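Long-range contacts in DNA damage response protein Rtt109, putative (Neosartorya fumigata, PDB 5ZB9), which probably acetylates lysine side chains of histone H3, using acetyl-CoA as the acetyl donor: residues A118-L123 with R171-I176; L134-F139 with L319-N324; V16-V21 with L112-N117. All coordinates share one frame; numbering follows the deposited sequence.

Contact 1 (A118-L123 with R171-I176); sequences AFLSFL and RVIDPI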
loop_
_atom_site.group_PDB
_atom_site.type_symbol
_atom_site.label_atom_id
_atom_site.label_comp_id
_atom_site.label_asym_id
_atom_site.label_seq_id
_atom_site.Cartn_x
_atom_site.Cartn_y
_atom_site.Cartn_z
ATOM N N ALA A 118 6.858 -3.676 9.285
ATOM C CA ALA A 118 6.118 -4.118 10.458
ATOM C C ALA A 118 4.660 -3.688 10.404
ATOM O O ALA A 118 3.772 -4.473 10.717
ATOM C CB ALA A 118 6.780 -3.587 11.727
ATOM N N PHE A 119 4.418 -2.442 10.011
ATOM C CA PHE A 119 3.054 -1.919 9.898
ATOM C C PHE A 119 2.233 -2.686 8.849
ATOM O O PHE A 119 1.104 -3.099 9.119
ATOM C CB PHE A 119 3.086 -0.418 9.572
ATOM C CG PHE A 119 1.759 0.278 9.741
ATOM C CD1 PHE A 119 0.969 0.042 10.857
ATOM C CD2 PHE A 119 1.312 1.186 8.788
ATOM C CE1 PHE A 119 -0.255 0.693 11.012
ATOM C CE2 PHE A 119 0.097 1.836 8.933
ATOM C CZ PHE A 119 -0.689 1.589 10.046
ATOM N N LEU A 120 2.801 -2.889 7.663
ATOM C CA LEU A 120 2.135 -3.675 6.623
ATOM C C LEU A 120 1.903 -5.121 7.070
ATOM O O LEU A 120 0.804 -5.650 6.914
ATOM C CB LEU A 120 2.947 -3.646 5.330
ATOM C CG LEU A 120 2.989 -2.295 4.604
ATOM C CD1 LEU A 120 3.877 -2.345 3.375
ATOM C CD2 LEU A 120 1.581 -1.871 4.211
ATOM N N SER A 121 2.937 -5.747 7.626
ATOM C CA SER A 121 2.818 -7.087 8.200
ATOM C C SER A 121 1.654 -7.165 9.177
ATOM O O SER A 121 0.834 -8.082 9.123
ATOM C CB SER A 121 4.105 -7.487 8.925
ATOM O OG SER A 121 4.754 -8.547 8.255
ATOM N N PHE A 122 1.597 -6.183 10.067
ATOM C CA PHE A 122 0.541 -6.090 11.061
ATOM C C PHE A 122 -0.838 -6.045 10.418
ATOM O O PHE A 122 -1.736 -6.778 10.826
ATOM C CB PHE A 122 0.761 -4.855 11.933
ATOM C CG PHE A 122 -0.367 -4.568 12.870
ATOM C CD1 PHE A 122 -0.545 -5.326 14.015
ATOM C CD2 PHE A 122 -1.242 -3.530 12.621
ATOM C CE1 PHE A 122 -1.580 -5.062 14.885
ATOM C CE2 PHE A 122 -2.278 -3.264 13.491
ATOM C CZ PHE A 122 -2.443 -4.033 14.623
ATOM N N LEU A 123 -1.005 -5.196 9.405
ATOM C CA LEU A 123 -2.310 -5.032 8.774
ATOM C C LEU A 123 -2.703 -6.284 7.988
ATOM O O LEU A 123 -3.886 -6.605 7.881
ATOM C CB LEU A 123 -2.319 -3.798 7.864
ATOM C CG LEU A 123 -2.061 -2.458 8.570
ATOM C CD1 LEU A 123 -1.873 -1.321 7.569
ATOM C CD2 LEU A 123 -3.173 -2.124 9.570
ATOM N N ARG A 171 12.196 -3.874 -1.064
ATOM C CA ARG A 171 12.873 -4.398 0.119
ATOM C C ARG A 171 11.939 -4.394 1.326
ATOM O O ARG A 171 12.087 -5.196 2.236
ATOM C CB ARG A 171 14.144 -3.597 0.416
ATOM C CG ARG A 171 15.301 -3.863 -0.552
ATOM C CD ARG A 171 16.581 -3.170 -0.093
ATOM N NE ARG A 171 16.435 -1.717 -0.087
ATOM C CZ ARG A 171 16.904 -0.910 -1.034
ATOM N NH1 ARG A 171 16.709 0.397 -0.944
ATOM N NH2 ARG A 171 17.572 -1.412 -2.065
ATOM N N VAL A 172 10.967 -3.490 1.329
ATOM C CA VAL A 172 9.953 -3.471 2.378
ATOM C C VAL A 172 9.050 -4.696 2.251
ATOM O O VAL A 172 8.716 -5.363 3.235
ATOM C CB VAL A 172 9.081 -2.198 2.306
ATOM C CG1 VAL A 172 7.845 -2.340 3.178
ATOM C CG2 VAL A 172 9.892 -0.960 2.686
ATOM N N ILE A 173 8.662 -4.974 1.014
ATOM C CA ILE A 173 7.744 -6.054 0.685
ATOM C C ILE A 173 8.390 -7.448 0.798
ATOM O O ILE A 173 7.739 -8.404 1.220
ATOM C CB ILE A 173 7.175 -5.819 -0.744
ATOM C CG1 ILE A 173 6.171 -4.666 -0.696
ATOM C CG2 ILE A 173 6.542 -7.076 -1.340
ATOM C CD1 ILE A 173 5.112 -4.846 0.356
ATOM N N ASP A 174 9.672 -7.552 0.447
ATOM C CA ASP A 174 10.345 -8.856 0.347
ATOM C C ASP A 174 10.178 -9.762 1.585
ATOM O O ASP A 174 9.821 -10.927 1.434
ATOM C CB ASP A 174 11.837 -8.659 0.040
ATOM C CG ASP A 174 12.490 -9.909 -0.539
ATOM O OD1 ASP A 174 11.876 -10.567 -1.402
ATOM O OD2 ASP A 174 13.623 -10.237 -0.139
ATOM N N PRO A 175 10.414 -9.241 2.810
ATOM C CA PRO A 175 10.262 -10.143 3.963
ATOM C C PRO A 175 8.815 -10.554 4.230
ATOM O O PRO A 175 8.577 -11.636 4.772
ATOM C CB PRO A 175 10.807 -9.317 5.133
ATOM C CG PRO A 175 11.650 -8.275 4.509
ATOM C CD PRO A 175 10.964 -7.940 3.224
ATOM N N ILE A 176 7.861 -9.706 3.867
ATOM C CA ILE A 176 6.463 -10.091 3.993
ATOM C C ILE A 176 6.187 -11.234 3.040
ATOM O O ILE A 176 5.618 -12.258 3.425
ATOM C CB ILE A 176 5.509 -8.939 3.677
ATOM C CG1 ILE A 176 5.861 -7.718 4.515
ATOM C CG2 ILE A 176 4.074 -9.363 3.923
ATOM C CD1 ILE A 176 4.895 -6.575 4.340
#
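I176 lays its CD1 methyl against the base of L120, 3.7 Å from L120 CB, and the same methyl stands 3.9 Å from the backbone N of S121. The torsions explain this reach: CG1 lies anti to the carbonyl carbon, and the extended second torsion (chi2 -175°) carries CD1 outward to the turn formed by L120 and S121. Beside it, I176 CG1 passes 4.0 Å from S121 OG, a van der Waals approach to a hydroxyl rather than a polar bond.

L120 in turn points at helix 162-177 and works with the tip of one branch. Its CD1 rests 4.0 Å from V172 CG1, the two side chains crossing at about a right angle, and 4.1 Å from I173 CD1. I173 starts out directed away from L120 and takes part through its terminal methyl alone. Measured on the short segments, the axes approach to 9.8 Å at 41°, and S121 and I176 are the nearest pair by CA.

On the far side of helix 111-127, F119 packs on strands 50-61 and 71-82, which places helix 111-127 between those strands and helix 162-177. D174 forms a salt bridge to R178 outside the contact. Between the two segments no hydrogen bond forms, so helix packing here depends on the fit of mostly buried aliphatic branches, beside V172's neighbours W168 and R113, which bind CoA in another structure of this protein.

Contact 2 (L134-F139 with L319-N324); sequences LMVSLF and LWLVIN
M135 and W320 lie side by side and point the same way from adjacent antiparallel strands, so that M135 SD comes within 3.7 Å of W320 CD1. The sulfur sits 69° off the normal of the five-membered ring, an oblique Met-aromatic contact. W320 holds CG beside its own backbone N (chi1 -50°), and the CD1 corner of the indole also receives S137 OG at 3.2 Å. That hydroxyl, anti to the backbone N, donates to L319 O at 3.1 Å from a position tilted 22° out of the carbonyl plane. L138 N donates to the same oxygen at 3.2 Å, so L319 O is gripped by two donors, one of them a side chain.

The other face of the sheet is aliphatic. L134 and I323 run alongside each other, with CD2 of L134 4.1 Å from CD1 of I323; V136 and L321 meet low down, CB to CB at 4.0 Å; L138 and L319 again lie side by side and point the same way. L319 and L321 continue onto helix 162-177, giving this face its cover. Across the backbone, hydrogen-bonded pairs (L134 with I323, V136 with L321, L138 with L319) take turns with non-hydrogen-bonded ones (M135 with V322, S137 with W320), and L321 N to V136 O is the shortest bond at 2.7 Å.

W320 NE1 is hydrogen-bonded to OH, the acetyl carbonyl oxygen, of acetyllysine 264, and the ring meets Y239 edge-to-face. Strand 133-140 also pairs in parallel with 86-96, while 317-324 pairs antiparallel with 202-208, so this is a regular antiparallel ladder inside the mixed central sheet of an acetyltransferase fold.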
loop_
_atom_site.group_PDB
_atom_site.type_symbol
_atom_site.label_atom_id
_atom_site.label_comp_id
_atom_site.label_asym_id
_atom_site.label_seq_id
_atom_site.Cartn_x
_atom_site.Cartn_y
_atom_site.Cartn_z
ATOM N N LEU A 134 -5.792 -11.899 -0.562
ATOM C CA LEU A 134 -5.384 -10.598 -0.034
ATOM C C LEU A 134 -4.222 -10.014 -0.840
ATOM O O LEU A 134 -3.272 -10.719 -1.199
ATOM C CB LEU A 134 -4.993 -10.705 1.439
ATOM C CG LEU A 134 -4.652 -9.383 2.137
ATOM C CD1 LEU A 134 -5.106 -9.434 3.577
ATOM C CD2 LEU A 134 -3.159 -9.049 2.069
ATOM N N MET A 135 -4.296 -8.715 -1.106
ATOM C CA MET A 135 -3.283 -8.031 -1.898
ATOM C C MET A 135 -2.684 -6.828 -1.167
ATOM O O MET A 135 -3.406 -6.030 -0.563
ATOM C CB MET A 135 -3.884 -7.578 -3.228
ATOM C CG MET A 135 -2.955 -6.730 -4.055
ATOM S SD MET A 135 -3.578 -6.431 -5.716
ATOM C CE MET A 135 -4.803 -5.164 -5.408
ATOM N N VAL A 136 -1.360 -6.711 -1.210
ATOM C CA VAL A 136 -0.700 -5.485 -0.790
ATOM C C VAL A 136 -0.237 -4.761 -2.038
ATOM O O VAL A 136 0.385 -5.356 -2.914
ATOM C CB VAL A 136 0.497 -5.741 0.143
ATOM C CG1 VAL A 136 1.156 -4.420 0.536
ATOM C CG2 VAL A 136 0.049 -6.497 1.371
ATOM N N SER A 137 -0.545 -3.476 -2.124
ATOM C CA SER A 137 -0.263 -2.740 -3.333
ATOM C C SER A 137 0.219 -1.321 -3.038
ATOM O O SER A 137 -0.091 -0.747 -1.994
ATOM C CB SER A 137 -1.515 -2.707 -4.223
ATOM O OG SER A 137 -1.243 -2.103 -5.480
ATOM N N LEU A 138 0.972 -0.764 -3.980
ATOM C CA LEU A 138 1.486 0.597 -3.872
ATOM C C LEU A 138 2.067 1.028 -5.211
ATOM O O LEU A 138 2.399 0.186 -6.044
ATOM C CB LEU A 138 2.560 0.692 -2.780
ATOM C CG LEU A 138 3.849 -0.107 -3.016
ATOM C CD1 LEU A 138 4.902 0.674 -3.832
ATOM C CD2 LEU A 138 4.435 -0.583 -1.697
ATOM N N PHE A 139 2.209 2.331 -5.411
ATOM C CA PHE A 139 3.011 2.816 -6.524
ATOM C C PHE A 139 4.205 3.560 -5.944
ATOM O O PHE A 139 4.095 4.204 -4.909
ATOM C CB PHE A 139 2.192 3.693 -7.487
ATOM C CG PHE A 139 1.731 5.000 -6.904
ATOM C CD1 PHE A 139 0.474 5.112 -6.324
ATOM C CD2 PHE A 139 2.538 6.134 -6.967
ATOM C CE1 PHE A 139 0.035 6.330 -5.798
ATOM C CE2 PHE A 139 2.105 7.353 -6.439
ATOM C CZ PHE A 139 0.857 7.447 -5.859
ATOM N N LEU A 319 3.495 -2.007 -7.724
ATOM C CA LEU A 319 3.773 -3.235 -7.005
ATOM C C LEU A 319 2.501 -3.910 -6.476
ATOM O O LEU A 319 1.639 -3.259 -5.881
ATOM C CB LEU A 319 4.731 -2.934 -5.863
ATOM C CG LEU A 319 5.317 -4.119 -5.119
ATOM C CD1 LEU A 319 6.176 -4.894 -6.083
ATOM C CD2 LEU A 319 6.165 -3.628 -3.983
ATOM N N TRP A 320 2.381 -5.211 -6.715
ATOM C CA TRP A 320 1.292 -5.992 -6.149
ATOM C C TRP A 320 1.867 -7.229 -5.485
ATOM O O TRP A 320 2.513 -8.050 -6.136
ATOM C CB TRP A 320 0.264 -6.394 -7.218
ATOM C CG TRP A 320 -0.195 -5.247 -8.052
ATOM C CD1 TRP A 320 -1.223 -4.388 -7.776
ATOM C CD2 TRP A 320 0.369 -4.811 -9.293
ATOM N NE1 TRP A 320 -1.335 -3.453 -8.772
ATOM C CE2 TRP A 320 -0.371 -3.688 -9.715
ATOM C CE3 TRP A 320 1.426 -5.263 -10.089
ATOM C CZ2 TRP A 320 -0.085 -3.005 -10.898
ATOM C CZ3 TRP A 320 1.707 -4.587 -11.270
ATOM C CH2 TRP A 320 0.953 -3.470 -11.662
ATOM N N LEU A 321 1.663 -7.341 -4.179
ATOM C CA LEU A 321 1.980 -8.567 -3.480
ATOM C C LEU A 321 0.688 -9.348 -3.324
ATOM O O LEU A 321 -0.230 -8.903 -2.629
ATOM C CB LEU A 321 2.616 -8.280 -2.121
ATOM C CG LEU A 321 2.761 -9.502 -1.212
ATOM C CD1 LEU A 321 3.740 -10.517 -1.812
ATOM C CD2 LEU A 321 3.186 -9.074 0.179
ATOM N N VAL A 322 0.591 -10.490 -3.995
ATOM C CA VAL A 322 -0.653 -11.259 -3.953
ATOM C C VAL A 322 -0.502 -12.505 -3.084
ATOM O O VAL A 322 0.317 -13.395 -3.370
ATOM C CB VAL A 322 -1.126 -11.672 -5.364
ATOM C CG1 VAL A 322 -2.434 -12.445 -5.285
ATOM C CG2 VAL A 322 -1.285 -10.443 -6.250
ATOM N N ILE A 323 -1.303 -12.549 -2.021
ATOM C CA ILE A 323 -1.249 -13.621 -1.034
ATOM C C ILE A 323 -2.450 -14.559 -1.157
ATOM O O ILE A 323 -3.601 -14.135 -1.047
ATOM C CB ILE A 323 -1.194 -13.051 0.400
ATOM C CG1 ILE A 323 0.103 -12.261 0.603
ATOM C CG2 ILE A 323 -1.337 -14.167 1.437
ATOM C CD1 ILE A 323 0.139 -11.434 1.870
ATOM N N ASN A 324 -2.178 -15.839 -1.387
ATOM C CA ASN A 324 -3.250 -16.824 -1.480
ATOM C C ASN A 324 -3.275 -17.685 -0.234
ATOM O O ASN A 324 -2.364 -18.479 -0.002
ATOM C CB ASN A 324 -3.093 -17.684 -2.736
ATOM C CG ASN A 324 -3.227 -16.871 -4.010
ATOM O OD1 ASN A 324 -4.310 -16.395 -4.336
ATOM N ND2 ASN A 324 -2.122 -16.696 -4.731
#

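Contact 3 (V16-V21 with L112-N117); sequences VLPTGV and LRLISN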
loop_
_atom_site.group_PDB
_atom_site.type_symbol
_atom_site.label_atom_id
_atom_site.label_comp_id
_atom_site.label_asym_id
_atom_site.label_seq_id
_atom_site.Cartn_x
_atom_site.Cartn_y
_atom_site.Cartn_z
ATOM N N VAL A 16 11.196 -6.201 15.997
ATOM C CA VAL A 16 12.037 -6.018 14.813
ATOM C C VAL A 16 13.018 -4.859 14.961
ATOM O O VAL A 16 14.043 -4.823 14.283
ATOM C CB VAL A 16 11.193 -5.804 13.524
ATOM C CG1 VAL A 16 10.158 -6.904 13.377
ATOM C CG2 VAL A 16 10.528 -4.434 13.506
ATOM N N LEU A 17 12.721 -3.917 15.849
ATOM C CA LEU A 17 13.614 -2.769 16.034
ATOM C C LEU A 17 14.848 -3.180 16.817
ATOM O O LEU A 17 14.769 -4.015 17.711
ATOM C CB LEU A 17 12.893 -1.612 16.742
ATOM C CG LEU A 17 11.808 -0.891 15.934
ATOM C CD1 LEU A 17 11.117 0.164 16.769
ATOM C CD2 LEU A 17 12.397 -0.265 14.679
ATOM N N PRO A 18 16.006 -2.606 16.470
ATOM C CA PRO A 18 17.236 -2.916 17.206
ATOM C C PRO A 18 17.121 -2.603 18.696
ATOM O O PRO A 18 16.491 -1.616 19.078
ATOM C CB PRO A 18 18.277 -2.017 16.542
ATOM C CG PRO A 18 17.742 -1.778 15.168
ATOM C CD PRO A 18 16.255 -1.735 15.307
ATOM N N THR A 19 17.723 -3.459 19.515
ATOM C CA THR A 19 17.786 -3.277 20.957
ATOM C C THR A 19 18.179 -1.856 21.346
ATOM O O THR A 19 19.185 -1.334 20.883
ATOM C CB THR A 19 18.787 -4.261 21.585
ATOM O OG1 THR A 19 18.236 -5.585 21.545
ATOM C CG2 THR A 19 19.090 -3.876 23.029
ATOM N N GLY A 20 17.359 -1.230 22.183
ATOM C CA GLY A 20 17.661 0.098 22.672
ATOM C C GLY A 20 17.114 1.222 21.817
ATOM O O GLY A 20 17.176 2.385 22.211
ATOM N N VAL A 21 16.589 0.897 20.640
ATOM C CA VAL A 21 15.932 1.919 19.835
ATOM C C VAL A 21 14.565 2.212 20.439
ATOM O O VAL A 21 13.728 1.318 20.572
ATOM C CB VAL A 21 15.770 1.495 18.367
ATOM C CG1 VAL A 21 14.984 2.546 17.605
ATOM C CG2 VAL A 21 17.126 1.280 17.727
ATOM N N LEU A 112 13.131 3.252 8.959
ATOM C CA LEU A 112 11.920 3.526 8.205
ATOM C C LEU A 112 11.482 2.286 7.422
ATOM O O LEU A 112 10.283 2.011 7.315
ATOM C CB LEU A 112 12.116 4.721 7.276
ATOM C CG LEU A 112 12.634 6.002 7.939
ATOM C CD1 LEU A 112 12.441 7.197 7.023
ATOM C CD2 LEU A 112 11.968 6.244 9.290
ATOM N N ARG A 113 12.440 1.518 6.909
ATOM C CA ARG A 113 12.094 0.286 6.204
ATOM C C ARG A 113 11.493 -0.716 7.179
ATOM O O ARG A 113 10.476 -1.340 6.886
ATOM C CB ARG A 113 13.312 -0.326 5.498
ATOM C CG ARG A 113 13.006 -1.653 4.786
ATOM C CD ARG A 113 14.202 -2.212 3.996
ATOM N NE ARG A 113 15.394 -2.435 4.819
ATOM C CZ ARG A 113 15.516 -3.393 5.736
ATOM N NH1 ARG A 113 14.515 -4.234 5.968
ATOM N NH2 ARG A 113 16.640 -3.506 6.433
ATOM N N LEU A 114 12.117 -0.856 8.346
ATOM C CA LEU A 114 11.645 -1.795 9.366
ATOM C C LEU A 114 10.235 -1.460 9.845
ATOM O O LEU A 114 9.384 -2.345 9.993
ATOM C CB LEU A 114 12.611 -1.818 10.547
ATOM C CG LEU A 114 13.934 -2.528 10.256
ATOM C CD1 LEU A 114 14.842 -2.478 11.466
ATOM C CD2 LEU A 114 13.669 -3.966 9.836
ATOM N N ILE A 115 9.992 -0.173 10.073
ATOM C CA ILE A 115 8.685 0.290 10.504
ATOM C C ILE A 115 7.612 0.000 9.452
ATOM O O ILE A 115 6.574 -0.581 9.773
ATOM C CB ILE A 115 8.713 1.797 10.826
ATOM C CG1 ILE A 115 9.603 2.056 12.043
ATOM C CG2 ILE A 115 7.305 2.317 11.081
ATOM C CD1 ILE A 115 9.821 3.516 12.327
ATOM N N SER A 116 7.870 0.392 8.204
ATOM C CA SER A 116 6.927 0.176 7.104
ATOM C C SER A 116 6.576 -1.303 6.918
ATOM O O SER A 116 5.424 -1.651 6.692
ATOM C CB SER A 116 7.504 0.724 5.795
ATOM O OG SER A 116 7.902 2.074 5.936
ATOM N N ASN A 117 7.600 -2.148 6.985
ATOM C CA ASN A 117 7.484 -3.601 6.937
ATOM C C ASN A 117 6.575 -4.114 8.063
ATOM O O ASN A 117 5.633 -4.875 7.831
ATOM C CB ASN A 117 8.901 -4.200 7.032
ATOM C CG ASN A 117 8.949 -5.711 6.841
ATOM O OD1 ASN A 117 7.996 -6.433 7.109
ATOM N ND2 ASN A 117 10.094 -6.193 6.391
#
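L112 O takes two bonds from S116, one turn further along the helix that presents L114 to V16, L17 and P18. S116 OG donates to L112 O at 2.8 Å, tilted 28° from the carbonyl plane, and S116 N at 3.0 Å, the two arriving from opposite faces of that plane. The two bonds grip the carbonyl oxygen, and the OG bond folds the hydroxyl back onto its own helix. L112 and R113 bind CoA in another structure of this protein; none is bound here.

Across the contact everything is apolar or van der Waals. L114 points at the 16-21 segment, with CG beside the backbone N and an extended second torsion (chi2 179°) that sends CD1 outward. There L114 CD1 lies 3.8 Å from V16 O and 4.2 Å from P18 CD, the leucine and the proline ring meeting tip to tip. Nearer the helix, L17 CD2 approaches L114 CB at 4.4 Å and I115 CG1 at 4.5 Å, reaching both with a single methyl. These separations describe a light contact, with no hydrogen bond joining the segments.

After L17 the chain turns back in a type II beta turn from P18 to V21, closed by V21 N to P18 O at 3.0 Å. G20 occupies its third position with a positive phi, where a side chain would press on the preceding carbonyl oxygen.

The backbone of L17 and T19 bonds to N470, near the C-terminal end of the model, while P18 also touches P107 and V109. Helix 111-127 meanwhile turns S116 onto W168 of helix 162-177 and I115 onto F74 of strand 71-82, and the segment between helix 9-16 and strand 22-35 packs on L111, L114 and I115.

How the contacts relate
Helix 111-127 links contacts 1 and 3, whose centres lie about 11 Å apart: its earlier turns meet 16-21, its later ones 171-176. The centres of contacts 1 and 2 are likewise about 11 Å apart and the two touch directly, I173 CG1 lying 3.4 Å from L319 CD2, so helix 162-177 bridges the first helix and the central sheet. Contacts 2 and 3, centres about 22 Å apart, do not touch. Along the chain contact 3 closes first; contacts 1 and 2 then interleave, since strand 133-140 lies between the two helices and its partner 317-324 comes after both. Contacts 1 and 3 hold L112, R113 and R171, which bind CoA in another structure, while contact 2 lies nearby in the sheet.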